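Local coordinates for protein Cap5O (Staphylococcus aureus, PDB 3OJO) that probably acts as an NAD-dependent UDP-N-acetyl-mannosamine dehydrogenase in the synthesis of the Staphylococcus aureus capsular polysaccharide, at residues T305-I310 and N345-I350; G315-V320 and K373-V378; H400-D405 and D416-N421. All blocks are in the same frame, centred on the assembly; numbering follows the deposited sequence.

Interaction 1: T305-I310 and N345-I350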
loop_
_atom_site.group_PDB
_atom_site.type_symbol
_atom_site.label_atom_id
_atom_site.label_comp_id
_atom_site.label_asym_id
_atom_site.label_seq_id
_atom_site.Cartn_x
_atom_site.Cartn_y
_atom_site.Cartn_z
ATOM N N THR B 305 -9.896 -21.221 11.837
ATOM C CA THR B 305 -8.813 -21.321 12.825
ATOM C C THR B 305 -9.397 -21.670 14.209
ATOM O O THR B 305 -8.830 -22.506 14.920
ATOM C CB THR B 305 -7.962 -20.050 12.814
ATOM O OG1 THR B 305 -7.525 -19.794 11.477
ATOM C CG2 THR B 305 -6.768 -20.140 13.730
ATOM N N THR B 306 -10.543 -21.050 14.557
ATOM C CA THR B 306 -11.268 -21.260 15.806
ATOM C C THR B 306 -11.727 -22.717 15.891
ATOM O O THR B 306 -11.432 -23.381 16.886
ATOM C CB THR B 306 -12.397 -20.202 15.942
ATOM O OG1 THR B 306 -11.800 -18.903 16.046
ATOM C CG2 THR B 306 -13.313 -20.440 17.151
ATOM N N LYS B 307 -12.399 -23.222 14.828
ATOM C CA LYS B 307 -12.880 -24.609 14.703
ATOM C C LYS B 307 -11.760 -25.629 14.995
ATOM O O LYS B 307 -12.004 -26.617 15.684
ATOM C CB LYS B 307 -13.488 -24.858 13.311
ATOM C CG LYS B 307 -14.860 -24.206 13.118
ATOM C CD LYS B 307 -15.693 -24.896 12.046
ATOM C CE LYS B 307 -15.501 -24.342 10.654
ATOM N NZ LYS B 307 -16.282 -25.114 9.654
ATOM N N GLN B 308 -10.529 -25.347 14.520
ATOM C CA GLN B 308 -9.345 -26.178 14.730
ATOM C C GLN B 308 -8.844 -26.138 16.176
ATOM O O GLN B 308 -8.356 -27.153 16.662
ATOM C CB GLN B 308 -8.228 -25.773 13.767
ATOM C CG GLN B 308 -8.446 -26.265 12.342
ATOM C CD GLN B 308 -7.456 -25.665 11.375
ATOM O OE1 GLN B 308 -7.827 -24.970 10.423
ATOM N NE2 GLN B 308 -6.176 -25.920 11.585
ATOM N N ILE B 309 -8.929 -24.972 16.853
ATOM C CA ILE B 309 -8.496 -24.816 18.253
ATOM C C ILE B 309 -9.433 -25.634 19.152
ATOM O O ILE B 309 -8.978 -26.384 20.014
ATOM C CB ILE B 309 -8.437 -23.315 18.687
ATOM C CG1 ILE B 309 -7.365 -22.527 17.883
ATOM C CG2 ILE B 309 -8.205 -23.173 20.203
ATOM C CD1 ILE B 309 -7.585 -20.971 17.817
ATOM N N ILE B 310 -10.745 -25.487 18.912
ATOM C CA ILE B 310 -11.833 -26.136 19.626
ATOM C C ILE B 310 -11.884 -27.654 19.391
ATOM O O ILE B 310 -12.449 -28.374 20.211
ATOM C CB ILE B 310 -13.160 -25.344 19.363
ATOM C CG1 ILE B 310 -13.760 -24.766 20.654
ATOM C CG2 ILE B 310 -14.192 -26.070 18.488
ATOM C CD1 ILE B 310 -12.934 -23.653 21.284
ATOM N N ASN B 345 -21.996 -18.506 15.877
ATOM C CA ASN B 345 -23.320 -18.787 16.433
ATOM C C ASN B 345 -24.066 -19.765 15.524
ATOM O O ASN B 345 -24.623 -20.742 16.028
ATOM C CB ASN B 345 -24.132 -17.500 16.625
ATOM C CG ASN B 345 -25.320 -17.664 17.541
ATOM O OD1 ASN B 345 -26.331 -18.285 17.193
ATOM N ND2 ASN B 345 -25.217 -17.116 18.737
ATOM N N GLN B 346 -24.043 -19.520 14.193
ATOM C CA GLN B 346 -24.658 -20.376 13.181
ATOM C C GLN B 346 -24.039 -21.780 13.214
ATOM O O GLN B 346 -24.768 -22.776 13.171
ATOM C CB GLN B 346 -24.495 -19.748 11.792
ATOM C CG GLN B 346 -25.003 -20.640 10.679
ATOM C CD GLN B 346 -25.721 -19.903 9.584
ATOM O OE1 GLN B 346 -25.201 -18.952 8.995
ATOM N NE2 GLN B 346 -26.916 -20.376 9.269
ATOM N N GLU B 347 -22.697 -21.845 13.379
ATOM C CA GLU B 347 -21.912 -23.071 13.417
ATOM C C GLU B 347 -22.293 -24.030 14.548
ATOM O O GLU B 347 -22.179 -23.677 15.728
ATOM C CB GLU B 347 -20.402 -22.755 13.453
ATOM C CG GLU B 347 -19.524 -23.857 12.878
ATOM C CD GLU B 347 -19.561 -24.000 11.367
ATOM O OE1 GLU B 347 -20.102 -25.020 10.876
ATOM O OE2 GLU B 347 -19.044 -23.094 10.673
ATOM N N PRO B 348 -22.714 -25.274 14.207
ATOM C CA PRO B 348 -22.961 -26.267 15.269
ATOM C C PRO B 348 -21.608 -26.782 15.773
ATOM O O PRO B 348 -20.586 -26.564 15.112
ATOM C CB PRO B 348 -23.786 -27.348 14.567
ATOM C CG PRO B 348 -23.454 -27.219 13.113
ATOM C CD PRO B 348 -22.856 -25.868 12.855
ATOM N N ASP B 349 -21.586 -27.445 16.941
ATOM C CA ASP B 349 -20.357 -27.953 17.581
ATOM C C ASP B 349 -19.539 -26.797 18.208
ATOM O O ASP B 349 -18.419 -27.017 18.671
ATOM C CB ASP B 349 -19.476 -28.835 16.637
ATOM C CG ASP B 349 -20.215 -29.778 15.683
ATOM O OD1 ASP B 349 -20.941 -30.683 16.174
ATOM O OD2 ASP B 349 -20.040 -29.631 14.449
ATOM N N ILE B 350 -20.100 -25.562 18.213
ATOM C CA ILE B 350 -19.512 -24.356 18.805
ATOM C C ILE B 350 -20.608 -23.575 19.533
ATOM O O ILE B 350 -21.616 -23.207 18.923
ATOM C CB ILE B 350 -18.729 -23.445 17.800
ATOM C CG1 ILE B 350 -17.514 -24.167 17.182
ATOM C CG2 ILE B 350 -18.256 -22.170 18.488
ATOM C CD1 ILE B 350 -17.130 -23.675 15.850
#

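Interaction 2: G315-V320 and K373-V378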
loop_
_atom_site.group_PDB
_atom_site.type_symbol
_atom_site.label_atom_id
_atom_site.label_comp_id
_atom_site.label_asym_id
_atom_site.label_seq_id
_atom_site.Cartn_x
_atom_site.Cartn_y
_atom_site.Cartn_z
ATOM N N GLY B 315 -14.462 -29.202 24.884
ATOM C CA GLY B 315 -15.447 -28.133 24.984
ATOM C C GLY B 315 -15.896 -27.579 23.643
ATOM O O GLY B 315 -15.308 -27.883 22.597
ATOM N N ASN B 316 -16.955 -26.765 23.680
ATOM C CA ASN B 316 -17.574 -26.121 22.521
ATOM C C ASN B 316 -17.609 -24.591 22.686
ATOM O O ASN B 316 -17.785 -23.873 21.702
ATOM C CB ASN B 316 -19.012 -26.643 22.349
ATOM C CG ASN B 316 -19.133 -27.918 21.559
ATOM O OD1 ASN B 316 -18.142 -28.578 21.204
ATOM N ND2 ASN B 316 -20.363 -28.281 21.232
ATOM N N LYS B 317 -17.464 -24.110 23.943
ATOM C CA LYS B 317 -17.548 -22.705 24.305
ATOM C C LYS B 317 -16.385 -21.809 23.889
ATOM O O LYS B 317 -15.249 -21.988 24.346
ATOM C CB LYS B 317 -17.934 -22.505 25.778
ATOM C CG LYS B 317 -18.716 -21.214 25.999
ATOM C CD LYS B 317 -18.690 -20.758 27.440
ATOM C CE LYS B 317 -19.307 -19.391 27.578
ATOM N NZ LYS B 317 -19.243 -18.899 28.973
ATOM N N VAL B 318 -16.706 -20.822 23.023
ATOM C CA VAL B 318 -15.798 -19.782 22.544
ATOM C C VAL B 318 -16.376 -18.441 22.972
ATOM O O VAL B 318 -17.530 -18.138 22.646
ATOM C CB VAL B 318 -15.460 -19.822 21.019
ATOM C CG1 VAL B 318 -16.701 -19.668 20.153
ATOM C CG2 VAL B 318 -14.420 -18.758 20.654
ATOM N N THR B 319 -15.583 -17.654 23.722
ATOM C CA THR B 319 -15.994 -16.326 24.158
ATOM C C THR B 319 -15.374 -15.268 23.248
ATOM O O THR B 319 -14.159 -15.077 23.238
ATOM C CB THR B 319 -15.686 -16.083 25.643
ATOM O OG1 THR B 319 -16.242 -17.142 26.413
ATOM C CG2 THR B 319 -16.236 -14.755 26.136
ATOM N N VAL B 320 -16.218 -14.585 22.490
ATOM C CA VAL B 320 -15.801 -13.500 21.605
ATOM C C VAL B 320 -15.601 -12.236 22.471
ATOM O O VAL B 320 -16.452 -11.910 23.303
ATOM C CB VAL B 320 -16.819 -13.316 20.441
ATOM C CG1 VAL B 320 -16.724 -11.932 19.804
ATOM C CG2 VAL B 320 -16.658 -14.413 19.394
ATOM N N LYS B 373 -16.814 -18.091 31.633
ATOM C CA LYS B 373 -17.259 -19.272 32.370
ATOM C C LYS B 373 -17.400 -20.541 31.511
ATOM O O LYS B 373 -18.271 -20.650 30.653
ATOM C CB LYS B 373 -18.527 -18.971 33.213
ATOM C CG LYS B 373 -18.938 -20.063 34.224
ATOM C CD LYS B 373 -17.932 -20.250 35.372
ATOM C CE LYS B 373 -18.141 -21.545 36.122
ATOM N NZ LYS B 373 -16.980 -21.875 36.991
ATOM N N ASP B 374 -16.491 -21.479 31.763
ATOM C CA ASP B 374 -16.309 -22.826 31.192
ATOM C C ASP B 374 -15.923 -22.834 29.705
ATOM O O ASP B 374 -16.104 -23.846 29.013
ATOM C CB ASP B 374 -17.515 -23.761 31.487
ATOM C CG ASP B 374 -17.910 -23.876 32.955
ATOM O OD1 ASP B 374 -17.071 -24.342 33.768
ATOM O OD2 ASP B 374 -19.072 -23.553 33.280
ATOM N N ALA B 375 -15.377 -21.702 29.223
ATOM C CA ALA B 375 -14.962 -21.539 27.836
ATOM C C ALA B 375 -13.613 -22.198 27.565
ATOM O O ALA B 375 -12.722 -22.178 28.421
ATOM C CB ALA B 375 -14.920 -20.065 27.472
ATOM N N SER B 376 -13.485 -22.799 26.365
ATOM C CA SER B 376 -12.255 -23.439 25.892
ATOM C C SER B 376 -11.314 -22.429 25.206
ATOM O O SER B 376 -10.101 -22.626 25.247
ATOM C CB SER B 376 -12.577 -24.582 24.938
ATOM O OG SER B 376 -13.362 -25.567 25.589
ATOM N N LEU B 377 -11.866 -21.347 24.596
ATOM C CA LEU B 377 -11.101 -20.307 23.888
ATOM C C LEU B 377 -11.692 -18.898 24.014
ATOM O O LEU B 377 -12.893 -18.728 23.862
ATOM C CB LEU B 377 -10.937 -20.703 22.392
ATOM C CG LEU B 377 -10.453 -19.643 21.379
ATOM C CD1 LEU B 377 -8.953 -19.349 21.508
ATOM C CD2 LEU B 377 -10.824 -20.034 19.964
ATOM N N VAL B 378 -10.837 -17.893 24.291
ATOM C CA VAL B 378 -11.191 -16.458 24.285
ATOM C C VAL B 378 -10.707 -15.879 22.945
ATOM O O VAL B 378 -9.510 -15.921 22.622
ATOM C CB VAL B 378 -10.718 -15.648 25.522
ATOM C CG1 VAL B 378 -10.476 -14.172 25.186
ATOM C CG2 VAL B 378 -11.736 -15.775 26.654
#

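Interaction 3: H400-D405 and D416-N421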
loop_
_atom_site.group_PDB
_atom_site.type_symbol
_atom_site.label_atom_id
_atom_site.label_comp_id
_atom_site.label_asym_id
_atom_site.label_seq_id
_atom_site.Cartn_x
_atom_site.Cartn_y
_atom_site.Cartn_z
ATOM N N HIS B 400 -10.325 -23.999 29.598
ATOM C CA HIS B 400 -8.968 -23.999 29.052
ATOM C C HIS B 400 -8.554 -22.545 28.889
ATOM O O HIS B 400 -9.227 -21.803 28.184
ATOM C CB HIS B 400 -8.916 -24.716 27.695
ATOM C CG HIS B 400 -9.322 -26.154 27.745
ATOM N ND1 HIS B 400 -8.464 -27.133 28.215
ATOM C CD2 HIS B 400 -10.484 -26.733 27.364
ATOM C CE1 HIS B 400 -9.135 -28.272 28.115
ATOM N NE2 HIS B 400 -10.352 -28.081 27.604
ATOM N N LYS B 401 -7.477 -22.122 29.560
ATOM C CA LYS B 401 -7.004 -20.742 29.474
ATOM C C LYS B 401 -6.189 -20.470 28.183
ATOM O O LYS B 401 -4.952 -20.388 28.218
ATOM C CB LYS B 401 -6.253 -20.321 30.752
ATOM C CG LYS B 401 -7.138 -20.229 31.994
ATOM C CD LYS B 401 -6.344 -19.754 33.207
ATOM C CE LYS B 401 -7.006 -20.115 34.512
ATOM N NZ LYS B 401 -6.248 -19.587 35.679
ATOM N N VAL B 402 -6.899 -20.366 27.033
ATOM C CA VAL B 402 -6.275 -20.061 25.737
ATOM C C VAL B 402 -6.885 -18.820 25.075
ATOM O O VAL B 402 -8.105 -18.653 25.076
ATOM C CB VAL B 402 -6.060 -21.259 24.759
ATOM C CG1 VAL B 402 -5.547 -22.505 25.485
ATOM C CG2 VAL B 402 -7.304 -21.579 23.951
ATOM N N ILE B 403 -6.021 -17.938 24.548
ATOM C CA ILE B 403 -6.405 -16.699 23.870
ATOM C C ILE B 403 -5.862 -16.670 22.433
ATOM O O ILE B 403 -4.649 -16.807 22.240
ATOM C CB ILE B 403 -5.908 -15.443 24.652
ATOM C CG1 ILE B 403 -6.532 -15.352 26.057
ATOM C CG2 ILE B 403 -6.156 -14.144 23.843
ATOM C CD1 ILE B 403 -5.953 -14.269 26.927
ATOM N N PHE B 404 -6.755 -16.451 21.434
ATOM C CA PHE B 404 -6.376 -16.207 20.042
ATOM C C PHE B 404 -6.756 -14.752 19.730
ATOM O O PHE B 404 -7.937 -14.408 19.578
ATOM C CB PHE B 404 -6.984 -17.197 19.028
ATOM C CG PHE B 404 -6.605 -16.906 17.588
ATOM C CD1 PHE B 404 -5.337 -16.422 17.263
ATOM C CD2 PHE B 404 -7.511 -17.116 16.558
ATOM C CE1 PHE B 404 -5.000 -16.124 15.942
ATOM C CE2 PHE B 404 -7.163 -16.836 15.235
ATOM C CZ PHE B 404 -5.908 -16.351 14.940
ATOM N N ASP B 405 -5.733 -13.890 19.710
ATOM C CA ASP B 405 -5.891 -12.460 19.502
ATOM C C ASP B 405 -5.628 -12.084 18.049
ATOM O O ASP B 405 -4.488 -12.099 17.596
ATOM C CB ASP B 405 -5.016 -11.694 20.503
ATOM C CG ASP B 405 -5.188 -10.197 20.556
ATOM O OD1 ASP B 405 -6.189 -9.690 20.008
ATOM O OD2 ASP B 405 -4.333 -9.530 21.157
ATOM N N ASP B 416 -0.236 -18.961 33.334
ATOM C CA ASP B 416 -1.287 -19.994 33.282
ATOM C C ASP B 416 -1.976 -19.993 31.911
ATOM O O ASP B 416 -2.384 -21.054 31.431
ATOM C CB ASP B 416 -2.381 -19.766 34.354
ATOM C CG ASP B 416 -1.909 -19.400 35.745
ATOM O OD1 ASP B 416 -1.459 -20.311 36.478
ATOM O OD2 ASP B 416 -2.069 -18.222 36.132
ATOM N N VAL B 417 -2.097 -18.793 31.293
ATOM C CA VAL B 417 -2.811 -18.557 30.035
ATOM C C VAL B 417 -1.891 -18.712 28.817
ATOM O O VAL B 417 -0.799 -18.136 28.792
ATOM C CB VAL B 417 -3.542 -17.174 30.030
ATOM C CG1 VAL B 417 -4.498 -17.055 28.852
ATOM C CG2 VAL B 417 -4.290 -16.908 31.343
ATOM N N LEU B 418 -2.348 -19.484 27.805
ATOM C CA LEU B 418 -1.639 -19.665 26.536
ATOM C C LEU B 418 -2.104 -18.575 25.555
ATOM O O LEU B 418 -3.257 -18.591 25.115
ATOM C CB LEU B 418 -1.906 -21.054 25.944
ATOM C CG LEU B 418 -1.212 -22.236 26.606
ATOM C CD1 LEU B 418 -1.935 -23.519 26.278
ATOM C CD2 LEU B 418 0.231 -22.345 26.161
ATOM N N TYR B 419 -1.219 -17.606 25.257
ATOM C CA TYR B 419 -1.528 -16.485 24.368
ATOM C C TYR B 419 -1.021 -16.653 22.932
ATOM O O TYR B 419 0.182 -16.808 22.698
ATOM C CB TYR B 419 -1.058 -15.143 24.960
ATOM C CG TYR B 419 -1.294 -13.967 24.038
ATOM C CD1 TYR B 419 -0.284 -13.496 23.205
ATOM C CD2 TYR B 419 -2.531 -13.327 23.992
ATOM C CE1 TYR B 419 -0.505 -12.438 22.328
ATOM C CE2 TYR B 419 -2.760 -12.260 23.126
ATOM C CZ TYR B 419 -1.744 -11.822 22.294
ATOM O OH TYR B 419 -1.949 -10.760 21.455
ATOM N N TYR B 420 -1.934 -16.497 21.970
ATOM C CA TYR B 420 -1.620 -16.579 20.552
ATOM C C TYR B 420 -2.016 -15.320 19.781
ATOM O O TYR B 420 -2.978 -14.629 20.125
ATOM C CB TYR B 420 -2.203 -17.844 19.907
ATOM C CG TYR B 420 -1.745 -19.137 20.549
ATOM C CD1 TYR B 420 -2.410 -19.663 21.655
ATOM C CD2 TYR B 420 -0.692 -19.872 20.012
ATOM C CE1 TYR B 420 -2.008 -20.865 22.237
ATOM C CE2 TYR B 420 -0.292 -21.084 20.576
ATOM C CZ TYR B 420 -0.950 -21.572 21.693
ATOM O OH TYR B 420 -0.561 -22.753 22.276
ATOM N N ASN B 421 -1.231 -15.044 18.734
ATOM C CA ASN B 421 -1.275 -13.934 17.779
ATOM C C ASN B 421 -1.590 -14.536 16.416
ATOM O O ASN B 421 -1.795 -15.738 16.301
ATOM C CB ASN B 421 0.174 -13.409 17.654
ATOM C CG ASN B 421 0.525 -12.206 18.455
ATOM O OD1 ASN B 421 -0.330 -11.412 18.839
ATOM N ND2 ASN B 421 1.824 -11.996 18.630
#

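Interaction 1: T305-I310 and N345-I350
Lys307 leaves its helix with CG anti to the carbonyl carbon, and a bend at chi3 (-90°) brings the ammonium end up to Glu347. Glu347 answers with CG anti to its backbone N and a bend at chi2 (73°). The two chains cross at about a right angle. Lys307 NZ and Glu347 OE2 form a long salt bridge of 3.6 Å. The bridge lies at the surface, so solvent probably weakens it. Glu347 is the first residue to leave helical geometry after helix 336-346, so the charge pair marks the point where that chain turns off.

Nearer the backbone of Lys307 the contact is apolar. The CD1 tip of Ile350 meets the side of the lysine stem, 3.6 Å from Lys307 CG. Chi1 of -62° puts Ile350 CG1 anti to its carbonyl carbon, and CG1 comes within 4.0 Å of Ile310 CG2. These two isoleucines cross obliquely. Lys307 thus packs with its methylenes and pairs with its end.

The contact joins helix 286-312 to the turn that leads from helix 336-346 into strand 351-355. Ile350 also rests on Val318 of strand 317-321, and Ile310 on Leu377 of strand 377-380, so both isoleucines lie against the sheet of the UDP-binding domain.

Interaction 2: G315-V320 and K373-V378
Backbone hydrogen bonds set the pairing. Ser376 N gives a 2.8 Å bond to Lys317 O, in the plane of the carbonyl, and Leu377 N adds a weak one to Lys317 O at 3.5 Å. Thr319 N gives a straighter bond to Leu377 O at 2.9 Å, nearly along the C=O axis. CA-H...O contacts from Val318 CA to Leu377 O and from Val378 CA to Thr319 O accompany them.

Strands 317-321 and 377-380 run parallel, Val318 beside Leu377 and Thr319 beside Val378. Strand 317-321 lies between 351-355 and 377-380, so the chain crosses over it between those two. The order is consistent with the Rossmann-like fold of the UDP-binding domain.

Polar side chains bond mainly to backbone oxygens. Lys317 is extended beyond CG and lies along Ala375. Its NZ gives a 2.6 Å bond to Lys373 O from above the carbonyl plane. Lys317 NZ and Thr319 OG1 both bond to Ala371 O. Ser376 OG bonds to Ser314 O and sits 3.4 Å from Gly315 CA.

Val318 CG2 and Leu377 CD2 meet side by side at 3.9 Å, facing helix 286-312. On the other face, Thr319 CB lies 4.1 Å from Val378 CG2.

Interaction 3: H400-D405 and D416-N421
Lys401, Ile403 and Tyr419 have the most surface buried here. Lys401 has CG anti to its carbonyl carbon and is extended beyond it. Its stem crosses Val417 at about a right angle, with CD 4.0 Å from Val417 CG2. It then runs alongside Asp416, but the charges stay beyond salt-bridge range. The ammonium group has its salt bridge with Asp396.

Ile403 splits its two branches between two neighbours. CG1 is anti to the carbonyl carbon, and its CD1 tip touches Val417 CG1 at 3.7 Å. The CG2 branch meets the Tyr419 ring obliquely, 3.7 Å from CD2.

The backbone beneath them is regular parallel pairing. Ile403 N bonds to Leu418 O, and Ile403 O takes Tyr420 N at 2.7 Å. Lys401 O to Leu418 N and Asp405 N to Tyr420 O extend the series at either end. The first three bonds lie nearly along their C=O axes, while Asp405 N sits above the plane of the Tyr420 carbonyl. Strand 418-420 is one of the two outermost strands of the five-stranded parallel sheet within this chain, consistent with a Rossmann-like UDP-binding domain. Strand 402-405, its inner neighbour, bonds on its other edge to strand 377-380.

Tyr419 has CG anti to its backbone N (chi1 177°), which lays the ring beside Asp405. Its hydroxyl donates to Asp405 OD2 at 2.7 Å. OD2 uses its anti lone pair and lies in the plane of the Tyr419 ring, although the carboxylate is turned 67° from it. The same OD2 accepts the amides of Val409 and Val410, and OD1 takes that of Lys407. The carboxylate is therefore held by four donors, probably favouring its charged form. On the opposite face, Val402 CG1 packs beside Leu418 CD1 at 3.8 Å.

In the fold
All three contacts lie in or against the five-stranded parallel sheet, on one side of the chain's centre and away from the NAD pocket. Interactions 2 and 3 are built in that sheet. They share the seam between strands 377-380 and 402-405, where Val378 N probably bonds to Val402 O and Phe404 N to Val378 O. Both are partly buried; interaction 3 reaches an end strand of the sheet. Interaction 1 is a surface contact of helix and turn, held by apolar packing and one loose salt bridge rather than backbone bonds. Its helix covers the sheet, with Thr305 and Ile309 meeting Phe404.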